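Local coordinates for protein dihydroxyacetone kinase (Citrobacter freundii, PDB 1UN8) that catalyses the ATP-dependent phosphorylation of dihydroxyacetone to dihydroxyacetone phosphate, working as a homodimer that depends on divalent metal ions, at residues N131-I136 / Y170-V175; A400-L403 / Q407-L410; G473-I478 / L511-N516. All coordinates share one frame; numbering follows the deposited sequence.

Contact 1 of 3, residues N131-I136 / Y170-V175; sequences NVEMLI and YNLATV
L172 packs against E133 and N131 in an apolar strand-to-helix contact at the edge of the DhaK part of the protein, where strand 132-137 ends a six-stranded mixed sheet and helix 172-184 begins. Within the chain this strand pairs with 104-109 alone, through backbone bonds such as E133 with L106. The fork of L172 lies against the aliphatic stem of E133, CG to CG at 3.7 Å. Its CD2 also reaches the backbone O of N131, 3.7 Å away. E133 holds CG beside its backbone N (chi1 -73°), against the leucine, and the bend at chi2 carries the carboxylate off, OE1 making a long, weak ion pair with R126. The helix start is fixed separately by the N-cap N171, whose OD1 takes T174 N at 2.8 Å and T174 OG1 at 2.9 Å, both from the same face of the amide. Further along, L176 extends the packing on E133, and L135 meets A179 and Q180. No hydrogen bond crosses between 131-136 and 170-175. Helix and strand are therefore joined here by carbon packing, with the acid contributing methylenes, while the polar start of the helix is capped from within 170-175.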
ATOM      1  N   ASN A 131     -24.832  17.803 -23.852  1.00 53.56           N
ATOM      2  CA  ASN A 131     -25.727  16.735 -23.431  1.00 56.32           C
ATOM      3  C   ASN A 131     -25.050  16.075 -22.239  1.00 56.95           C
ATOM      4  O   ASN A 131     -23.949  15.533 -22.363  1.00 54.70           O
ATOM      5  CB  ASN A 131     -25.930  15.713 -24.543  1.00 59.14           C
ATOM      6  CG  ASN A 131     -26.849  16.219 -25.628  1.00 62.12           C
ATOM      7  OD1 ASN A 131     -27.456  15.434 -26.346  1.00 66.14           O
ATOM      8  ND2 ASN A 131     -26.957  17.537 -25.757  1.00 62.64           N
ATOM      9  N   VAL A 132     -25.711  16.127 -21.086  1.00 57.78           N
ATOM     10  CA  VAL A 132     -25.144  15.570 -19.870  1.00 56.84           C
ATOM     11  C   VAL A 132     -26.060  14.624 -19.110  1.00 57.22           C
ATOM     12  O   VAL A 132     -27.277  14.814 -19.058  1.00 58.19           O
ATOM     13  CB  VAL A 132     -24.742  16.694 -18.901  1.00 56.35           C
ATOM     14  CG1 VAL A 132     -23.871  16.133 -17.788  1.00 55.21           C
ATOM     15  CG2 VAL A 132     -24.031  17.802 -19.663  1.00 55.01           C
ATOM     16  N   GLU A 133     -25.453  13.601 -18.521  1.00 56.06           N
ATOM     17  CA  GLU A 133     -26.174  12.640 -17.705  1.00 54.55           C
ATOM     18  C   GLU A 133     -25.335  12.400 -16.446  1.00 53.42           C
ATOM     19  O   GLU A 133     -24.101  12.457 -16.485  1.00 52.08           O
ATOM     20  CB  GLU A 133     -26.384  11.328 -18.459  1.00 55.91           C
ATOM     21  CG  GLU A 133     -27.428  11.384 -19.579  1.00 57.68           C
ATOM     22  CD  GLU A 133     -28.772  11.948 -19.132  1.00 58.49           C
ATOM     23  OE1 GLU A 133     -29.158  11.751 -17.961  1.00 59.87           O
ATOM     24  OE2 GLU A 133     -29.451  12.581 -19.965  1.00 60.04           O
ATOM     25  N   MET A 134     -26.002  12.151 -15.326  1.00 51.43           N
ATOM     26  CA  MET A 134     -25.291  11.905 -14.081  1.00 49.94           C
ATOM     27  C   MET A 134     -25.725  10.610 -13.409  1.00 48.87           C
ATOM     28  O   MET A 134     -26.918  10.350 -13.256  1.00 49.95           O
ATOM     29  CB  MET A 134     -25.507  13.063 -13.114  1.00 49.13           C
ATOM     30  CG  MET A 134     -24.740  12.909 -11.829  1.00 49.55           C
ATOM     31  SD  MET A 134     -24.694  14.437 -10.858  1.00 50.36           S
ATOM     32  CE  MET A 134     -25.441  13.806  -9.373  1.00 50.91           C
ATOM     33  N   LEU A 135     -24.755   9.793 -13.016  1.00 46.50           N
ATOM     34  CA  LEU A 135     -25.048   8.536 -12.336  1.00 44.05           C
ATOM     35  C   LEU A 135     -24.419   8.559 -10.948  1.00 44.40           C
ATOM     36  O   LEU A 135     -23.193   8.532 -10.811  1.00 42.09           O
ATOM     37  CB  LEU A 135     -24.492   7.343 -13.116  1.00 42.11           C
ATOM     38  CG  LEU A 135     -24.593   6.012 -12.362  1.00 42.33           C
ATOM     39  CD1 LEU A 135     -26.060   5.698 -12.131  1.00 42.32           C
ATOM     40  CD2 LEU A 135     -23.917   4.880 -13.129  1.00 40.86           C
ATOM     41  N   ILE A 136     -25.263   8.623  -9.920  1.00 44.86           N
ATOM     42  CA  ILE A 136     -24.783   8.625  -8.540  1.00 44.62           C
ATOM     43  C   ILE A 136     -24.569   7.164  -8.114  1.00 43.97           C
ATOM     44  O   ILE A 136     -25.498   6.344  -8.182  1.00 45.11           O
ATOM     45  CB  ILE A 136     -25.799   9.270  -7.554  1.00 45.28           C
ATOM     46  CG1 ILE A 136     -26.161  10.696  -7.974  1.00 45.55           C
ATOM     47  CG2 ILE A 136     -25.187   9.324  -6.165  1.00 46.00           C
ATOM     48  CD1 ILE A 136     -27.057  10.750  -9.164  1.00 52.24           C
ATOM     49  N   TYR A 170     -20.823   3.875 -28.442  1.00 59.49           N
ATOM     50  CA  TYR A 170     -22.243   3.805 -28.118  1.00 58.60           C
ATOM     51  C   TYR A 170     -22.716   5.184 -27.664  1.00 58.41           C
ATOM     52  O   TYR A 170     -21.917   6.009 -27.236  1.00 58.71           O
ATOM     53  CB  TYR A 170     -22.505   2.780 -27.027  1.00 58.46           C
ATOM     54  CG  TYR A 170     -22.319   1.346 -27.464  1.00 57.74           C
ATOM     55  CD1 TYR A 170     -21.047   0.787 -27.557  1.00 58.03           C
ATOM     56  CD2 TYR A 170     -23.427   0.535 -27.748  1.00 57.74           C
ATOM     57  CE1 TYR A 170     -20.873  -0.556 -27.915  1.00 59.63           C
ATOM     58  CE2 TYR A 170     -23.276  -0.802 -28.108  1.00 58.05           C
ATOM     59  CZ  TYR A 170     -21.995  -1.350 -28.188  1.00 61.16           C
ATOM     60  OH  TYR A 170     -21.834  -2.686 -28.519  1.00 60.76           O
ATOM     61  N   ASN A 171     -24.014   5.443 -27.755  1.00 59.04           N
ATOM     62  CA  ASN A 171     -24.528   6.758 -27.375  1.00 59.98           C
ATOM     63  C   ASN A 171     -24.671   6.968 -25.870  1.00 59.58           C
ATOM     64  O   ASN A 171     -24.740   6.009 -25.093  1.00 59.72           O
ATOM     65  CB  ASN A 171     -25.878   7.025 -28.060  1.00 61.03           C
ATOM     66  CG  ASN A 171     -26.948   6.009 -27.674  1.00 62.75           C
ATOM     67  OD1 ASN A 171     -27.276   5.852 -26.496  1.00 64.81           O
ATOM     68  ND2 ASN A 171     -27.498   5.317 -28.665  1.00 62.01           N
ATOM     69  N   LEU A 172     -24.720   8.237 -25.478  1.00 57.88           N
ATOM     70  CA  LEU A 172     -24.857   8.620 -24.081  1.00 58.06           C
ATOM     71  C   LEU A 172     -25.895   7.782 -23.350  1.00 58.48           C
ATOM     72  O   LEU A 172     -25.626   7.216 -22.292  1.00 59.09           O
ATOM     73  CB  LEU A 172     -25.245  10.094 -23.990  1.00 56.22           C
ATOM     74  CG  LEU A 172     -25.425  10.688 -22.595  1.00 56.07           C
ATOM     75  CD1 LEU A 172     -24.225  10.335 -21.725  1.00 55.98           C
ATOM     76  CD2 LEU A 172     -25.582  12.202 -22.706  1.00 55.35           C
ATOM     77  N   ALA A 173     -27.086   7.708 -23.924  1.00 58.49           N
ATOM     78  CA  ALA A 173     -28.175   6.954 -23.326  1.00 58.14           C
ATOM     79  C   ALA A 173     -27.759   5.530 -23.003  1.00 57.39           C
ATOM     80  O   ALA A 173     -28.126   4.989 -21.961  1.00 56.95           O
ATOM     81  CB  ALA A 173     -29.378   6.948 -24.265  1.00 57.13           C
ATOM     82  N   THR A 174     -27.001   4.921 -23.907  1.00 57.83           N
ATOM     83  CA  THR A 174     -26.549   3.545 -23.719  1.00 58.18           C
ATOM     84  C   THR A 174     -25.480   3.464 -22.630  1.00 57.99           C
ATOM     85  O   THR A 174     -25.482   2.550 -21.802  1.00 57.20           O
ATOM     86  CB  THR A 174     -25.999   2.975 -25.041  1.00 58.11           C
ATOM     87  OG1 THR A 174     -27.034   3.033 -26.030  1.00 58.26           O
ATOM     88  CG2 THR A 174     -25.555   1.516 -24.868  1.00 57.02           C
ATOM     89  N   VAL A 175     -24.567   4.424 -22.639  1.00 57.68           N
ATOM     90  CA  VAL A 175     -23.518   4.467 -21.640  1.00 57.55           C
ATOM     91  C   VAL A 175     -24.194   4.501 -20.270  1.00 57.44           C
ATOM     92  O   VAL A 175     -23.932   3.658 -19.410  1.00 57.95           O
ATOM     93  CB  VAL A 175     -22.639   5.720 -21.824  1.00 57.45           C
ATOM     94  CG1 VAL A 175     -21.546   5.750 -20.767  1.00 57.74           C
ATOM     95  CG2 VAL A 175     -22.026   5.725 -23.219  1.00 56.86           C
TER

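Contact 2 of 3, residues A400-L403 / Q407-L410; sequences ASLL and QLPL
With chi1 near -60° and chi2 extended at -179°, the side chain of L408 reaches the backbone between L402 and L403 and divides its two methyls between them, CD2 going to L402 and CD1 to L403. This is the C-terminal end of helix 388-404, one of the helices of the eight-helix barrel, where the chain turns through a short loop toward helix 413-427. Among the apolar pairs the closest is L402 CB to L408 CD2, at 3.4 Å, a tight fit in which the two side chains cross at about a right angle. On the other branch L408 CD1 lies 3.6 Å from L403 CB. L403 leaves its backbone pointing away, but chi1 (174°) and chi2 together bring its CD1 back to L410 CD2, 3.9 Å away. One backbone bond spans the turn: Q407 N donates to L402 O, five residues earlier, at 2.9 Å, coming in close to the carbonyl direction. Q407 CB lies against L402 CD2, at 3.8 Å, and its NE2 bonds to R405 O within the same turn. L419 of helix 413-427 also packs on L408, whose side chain is about 7 Å from the bound phospholipid. Just after L408, P409 is the centre of an inverse gamma turn, closed by L410 N on L408 O at 2.7 Å.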
ATOM      1  N   ALA A 400      31.552 -36.226  22.685  1.00 60.54           N
ATOM      2  CA  ALA A 400      32.214 -37.068  23.682  1.00 61.49           C
ATOM      3  C   ALA A 400      31.392 -38.337  23.852  1.00 62.05           C
ATOM      4  O   ALA A 400      31.931 -39.446  23.896  1.00 61.15           O
ATOM      5  CB  ALA A 400      32.307 -36.334  25.011  1.00 61.65           C
ATOM      6  N   SER A 401      30.079 -38.152  23.960  1.00 63.27           N
ATOM      7  CA  SER A 401      29.154 -39.263  24.110  1.00 63.67           C
ATOM      8  C   SER A 401      29.376 -40.219  22.942  1.00 63.68           C
ATOM      9  O   SER A 401      29.726 -41.383  23.137  1.00 63.95           O
ATOM     10  CB  SER A 401      27.714 -38.748  24.101  1.00 64.03           C
ATOM     11  OG  SER A 401      26.800 -39.818  24.257  1.00 65.98           O
ATOM     12  N   LEU A 402      29.186 -39.723  21.725  1.00 63.14           N
ATOM     13  CA  LEU A 402      29.390 -40.548  20.541  1.00 62.35           C
ATOM     14  C   LEU A 402      30.733 -41.254  20.628  1.00 62.69           C
ATOM     15  O   LEU A 402      30.846 -42.428  20.292  1.00 62.36           O
ATOM     16  CB  LEU A 402      29.337 -39.691  19.281  1.00 62.75           C
ATOM     17  CG  LEU A 402      27.926 -39.221  18.917  1.00 63.62           C
ATOM     18  CD1 LEU A 402      27.973 -38.200  17.786  1.00 63.25           C
ATOM     19  CD2 LEU A 402      27.089 -40.434  18.531  1.00 62.13           C
ATOM     20  N   LEU A 403      31.757 -40.540  21.078  1.00 63.27           N
ATOM     21  CA  LEU A 403      33.073 -41.150  21.211  1.00 63.85           C
ATOM     22  C   LEU A 403      33.011 -42.302  22.206  1.00 65.20           C
ATOM     23  O   LEU A 403      33.445 -43.416  21.907  1.00 64.34           O
ATOM     24  CB  LEU A 403      34.100 -40.135  21.712  1.00 62.93           C
ATOM     25  CG  LEU A 403      35.473 -40.755  22.018  1.00 62.53           C
ATOM     26  CD1 LEU A 403      36.162 -41.108  20.702  1.00 61.09           C
ATOM     27  CD2 LEU A 403      36.336 -39.791  22.836  1.00 61.40           C
ATOM     28  N   GLN A 407      30.834 -44.792  18.667  1.00 73.39           N
ATOM     29  CA  GLN A 407      30.006 -44.456  17.511  1.00 73.83           C
ATOM     30  C   GLN A 407      30.646 -43.548  16.462  1.00 73.53           C
ATOM     31  O   GLN A 407      30.028 -43.259  15.437  1.00 74.05           O
ATOM     32  CB  GLN A 407      28.699 -43.814  17.993  1.00 74.75           C
ATOM     33  CG  GLN A 407      27.763 -44.775  18.698  1.00 75.88           C
ATOM     34  CD  GLN A 407      27.298 -45.887  17.776  1.00 77.85           C
ATOM     35  OE1 GLN A 407      26.588 -45.639  16.795  1.00 78.13           O
ATOM     36  NE2 GLN A 407      27.709 -47.118  18.075  1.00 77.98           N
ATOM     37  N   LEU A 408      31.877 -43.109  16.702  1.00 72.62           N
ATOM     38  CA  LEU A 408      32.548 -42.207  15.767  1.00 70.90           C
ATOM     39  C   LEU A 408      33.401 -42.886  14.704  1.00 69.92           C
ATOM     40  O   LEU A 408      34.081 -43.873  14.972  1.00 70.41           O
ATOM     41  CB  LEU A 408      33.429 -41.218  16.536  1.00 70.60           C
ATOM     42  CG  LEU A 408      32.764 -40.291  17.548  1.00 69.73           C
ATOM     43  CD1 LEU A 408      33.822 -39.394  18.170  1.00 69.83           C
ATOM     44  CD2 LEU A 408      31.688 -39.470  16.859  1.00 69.05           C
ATOM     45  N   PRO A 409      33.374 -42.357  13.474  1.00 68.86           N
ATOM     46  CA  PRO A 409      34.157 -42.905  12.362  1.00 68.38           C
ATOM     47  C   PRO A 409      35.587 -42.395  12.506  1.00 68.69           C
ATOM     48  O   PRO A 409      36.158 -41.825  11.570  1.00 68.35           O
ATOM     49  CB  PRO A 409      33.462 -42.317  11.142  1.00 68.97           C
ATOM     50  CG  PRO A 409      33.072 -40.951  11.635  1.00 68.75           C
ATOM     51  CD  PRO A 409      32.517 -41.247  13.018  1.00 68.65           C
ATOM     52  N   LEU A 410      36.144 -42.594  13.696  1.00 68.48           N
ATOM     53  CA  LEU A 410      37.489 -42.144  14.040  1.00 69.39           C
ATOM     54  C   LEU A 410      38.587 -42.386  13.006  1.00 70.39           C
ATOM     55  O   LEU A 410      39.577 -41.657  12.972  1.00 70.69           O
ATOM     56  CB  LEU A 410      37.921 -42.787  15.360  1.00 68.77           C
ATOM     57  CG  LEU A 410      37.086 -42.490  16.605  1.00 69.14           C
ATOM     58  CD1 LEU A 410      37.531 -43.387  17.759  1.00 68.28           C
ATOM     59  CD2 LEU A 410      37.231 -41.021  16.971  1.00 68.26           C
TER

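Contact 3 of 3, residues G473-I478 / L511-N516; sequences GDRTMI and LSSKAN
R475 reaches over from its loop to S512 and S513 in a surface contact, and these three residues make nearly all of it. The side chain leaves extended through chi2 and bends at chi3 (62°), passing alongside S512 before the guanidinium settles on S513. The methylenes do the first part of the touching: R475 CD lies 3.4 Å from S512 O, and R475 CG is 3.6 Å from S512 OG. The flat end then lies against the backbone of S513, whose CA sits over one face of the guanidinium, 3.6 Å from R475 NE. At the far end R475 NH2 passes S513 CB at 3.9 Å. None of this is a hydrogen bond; the polar end finds its partners elsewhere, NE donating to T509 O in the last turn of helix 495-511 and NH2 making a weak bond to N531 O. The contact thus joins two loops of the DhaL helical barrel, one leading into helix 478-490 and the other leaving helix 495-511, beside the ATP site. T476 and M477, the next residues after the arginine, bind ATP, and the side chain of R475 is about 4 Å from that of D533, another ATP-binding residue. S512 takes the rotamer with OG between its backbone N and carbonyl carbon (chi1 45°), which turns the hydroxyl toward the arginine methylenes. The preceding residue in the first loop, D474, forms a salt bridge through OD2 with K147 of the second subunit.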
ATOM      1  N   GLY A 473      40.088  -9.284  15.273  1.00 51.81           N
ATOM      2  CA  GLY A 473      39.959  -8.032  15.981  1.00 51.31           C
ATOM      3  C   GLY A 473      38.530  -7.750  16.400  1.00 52.12           C
ATOM      4  O   GLY A 473      38.299  -6.821  17.175  1.00 53.46           O
ATOM      5  N   ASP A 474      37.569  -8.534  15.911  1.00 51.25           N
ATOM      6  CA  ASP A 474      36.168  -8.301  16.271  1.00 51.61           C
ATOM      7  C   ASP A 474      35.772  -8.987  17.579  1.00 52.00           C
ATOM      8  O   ASP A 474      34.613  -8.978  17.983  1.00 51.40           O
ATOM      9  CB  ASP A 474      35.224  -8.735  15.135  1.00 52.71           C
ATOM     10  CG  ASP A 474      35.362  -7.864  13.880  1.00 53.59           C
ATOM     11  OD1 ASP A 474      35.711  -6.674  14.013  1.00 53.33           O
ATOM     12  OD2 ASP A 474      35.108  -8.361  12.758  1.00 54.69           O
ATOM     13  N   ARG A 475      36.742  -9.603  18.234  1.00 52.22           N
ATOM     14  CA  ARG A 475      36.503 -10.241  19.521  1.00 53.46           C
ATOM     15  C   ARG A 475      35.706 -11.543  19.540  1.00 53.20           C
ATOM     16  O   ARG A 475      34.830 -11.734  20.389  1.00 53.76           O
ATOM     17  CB  ARG A 475      35.862  -9.234  20.491  1.00 53.54           C
ATOM     18  CG  ARG A 475      36.644  -7.924  20.612  1.00 55.26           C
ATOM     19  CD  ARG A 475      36.216  -7.095  21.827  1.00 55.58           C
ATOM     20  NE  ARG A 475      36.454  -7.802  23.083  1.00 56.61           N
ATOM     21  CZ  ARG A 475      35.543  -8.527  23.727  1.00 56.24           C
ATOM     22  NH1 ARG A 475      34.318  -8.634  23.239  1.00 57.65           N
ATOM     23  NH2 ARG A 475      35.861  -9.169  24.847  1.00 55.22           N
ATOM     24  N   THR A 476      36.016 -12.447  18.617  1.00 52.59           N
ATOM     25  CA  THR A 476      35.351 -13.749  18.589  1.00 51.33           C
ATOM     26  C   THR A 476      36.444 -14.806  18.567  1.00 50.84           C
ATOM     27  O   THR A 476      37.625 -14.476  18.432  1.00 51.15           O
ATOM     28  CB  THR A 476      34.478 -13.934  17.336  1.00 50.61           C
ATOM     29  OG1 THR A 476      35.313 -14.241  16.209  1.00 48.71           O
ATOM     30  CG2 THR A 476      33.681 -12.669  17.056  1.00 46.25           C
ATOM     31  N   MET A 477      36.057 -16.069  18.677  1.00 50.39           N
ATOM     32  CA  MET A 477      37.034 -17.150  18.668  1.00 49.75           C
ATOM     33  C   MET A 477      38.032 -17.020  17.507  1.00 49.01           C
ATOM     34  O   MET A 477      39.152 -17.521  17.579  1.00 48.20           O
ATOM     35  CB  MET A 477      36.316 -18.488  18.594  1.00 49.00           C
ATOM     36  CG  MET A 477      35.549 -18.704  17.326  1.00 49.77           C
ATOM     37  SD  MET A 477      34.641 -20.239  17.466  1.00 52.49           S
ATOM     38  CE  MET A 477      35.911 -21.406  17.015  1.00 52.57           C
ATOM     39  N   ILE A 478      37.626 -16.332  16.446  1.00 48.16           N
ATOM     40  CA  ILE A 478      38.491 -16.140  15.291  1.00 48.40           C
ATOM     41  C   ILE A 478      39.828 -15.535  15.709  1.00 48.98           C
ATOM     42  O   ILE A 478      40.882 -15.920  15.192  1.00 49.06           O
ATOM     43  CB  ILE A 478      37.830 -15.197  14.253  1.00 49.98           C
ATOM     44  CG1 ILE A 478      36.474 -15.764  13.812  1.00 50.85           C
ATOM     45  CG2 ILE A 478      38.748 -15.009  13.052  1.00 49.32           C
ATOM     46  CD1 ILE A 478      36.550 -17.113  13.155  1.00 50.12           C
ATOM     47  N   LEU A 511      41.816  -6.475  25.510  1.00 63.69           N
ATOM     48  CA  LEU A 511      42.086  -5.060  25.343  1.00 66.48           C
ATOM     49  C   LEU A 511      40.927  -4.316  24.693  1.00 69.25           C
ATOM     50  O   LEU A 511      40.380  -3.381  25.272  1.00 68.73           O
ATOM     51  CB  LEU A 511      43.367  -4.867  24.522  1.00 65.20           C
ATOM     52  CG  LEU A 511      44.641  -5.433  25.161  1.00 63.72           C
ATOM     53  CD1 LEU A 511      45.820  -5.127  24.268  1.00 64.69           C
ATOM     54  CD2 LEU A 511      44.855  -4.837  26.537  1.00 61.75           C
ATOM     55  N   SER A 512      40.543  -4.746  23.495  1.00 73.70           N
ATOM     56  CA  SER A 512      39.464  -4.101  22.754  1.00 77.24           C
ATOM     57  C   SER A 512      38.073  -4.272  23.357  1.00 79.24           C
ATOM     58  O   SER A 512      37.072  -3.937  22.723  1.00 78.80           O
ATOM     59  CB  SER A 512      39.467  -4.597  21.305  1.00 77.54           C
ATOM     60  OG  SER A 512      39.620  -6.004  21.254  1.00 78.45           O
ATOM     61  N   SER A 513      38.008  -4.780  24.582  1.00 82.58           N
ATOM     62  CA  SER A 513      36.722  -4.971  25.245  1.00 86.43           C
ATOM     63  C   SER A 513      36.092  -3.641  25.633  1.00 90.37           C
ATOM     64  O   SER A 513      36.604  -2.935  26.504  1.00 90.99           O
ATOM     65  CB  SER A 513      36.883  -5.830  26.501  1.00 84.80           C
ATOM     66  OG  SER A 513      35.661  -5.905  27.213  1.00 82.95           O
ATOM     67  N   LYS A 514      34.979  -3.305  24.985  1.00 95.20           N
ATOM     68  CA  LYS A 514      34.272  -2.059  25.273  1.00100.30           C
ATOM     69  C   LYS A 514      33.671  -2.095  26.675  1.00103.40           C
ATOM     70  O   LYS A 514      33.939  -1.219  27.500  1.00104.10           O
ATOM     71  CB  LYS A 514      33.151  -1.824  24.256  1.00100.72           C
ATOM     72  CG  LYS A 514      33.611  -1.687  22.809  1.00101.37           C
ATOM     73  CD  LYS A 514      32.451  -1.264  21.903  1.00101.49           C
ATOM     74  CE  LYS A 514      31.289  -2.256  21.968  1.00101.03           C
ATOM     75  NZ  LYS A 514      30.122  -1.801  21.160  1.00100.36           N
ATOM     76  N   ALA A 515      32.853  -3.112  26.935  1.00106.93           N
ATOM     77  CA  ALA A 515      32.211  -3.274  28.234  1.00110.43           C
ATOM     78  C   ALA A 515      33.252  -3.186  29.345  1.00113.03           C
ATOM     79  O   ALA A 515      34.075  -4.089  29.509  1.00112.96           O
ATOM     80  CB  ALA A 515      31.490  -4.617  28.298  1.00110.01           C
ATOM     81  N   ASN A 516      33.206  -2.087  30.097  1.00116.31           N
ATOM     82  CA  ASN A 516      34.137  -1.845  31.199  1.00119.04           C
ATOM     83  C   ASN A 516      33.857  -0.464  31.807  1.00120.12           C
ATOM     84  O   ASN A 516      34.705   0.110  32.496  1.00120.43           O
ATOM     85  CB  ASN A 516      35.587  -1.917  30.686  1.00120.02           C
ATOM     86  CG  ASN A 516      36.612  -2.014  31.813  1.00120.97           C
ATOM     87  OD1 ASN A 516      36.528  -2.894  32.673  1.00121.12           O
ATOM     88  ND2 ASN A 516      37.593  -1.114  31.800  1.00120.91           N
TER

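How the contacts relate
From the N terminus, contact 1 comes first, closing a 33-residue excursion that contains helix 155-167 and joining an edge strand of the DhaK part to helix 172-184. The chain then crosses to the helical barrel, where contact 2 closes only a three-residue turn at the end of helix 388-404. Contact 3 follows, closing a loop that holds helices 478-490 and 495-511. The three lie in series, neither crossing nor enclosing one another. Contacts 2 and 3 have centres 34 Å apart within the barrel, whereas the centre of contact 1 lies about 86 Å from that of contact 2 and about 77 Å from that of contact 3. Across the dimer, the loop closed by contact 1 in one subunit meets segment 473-478 of the other.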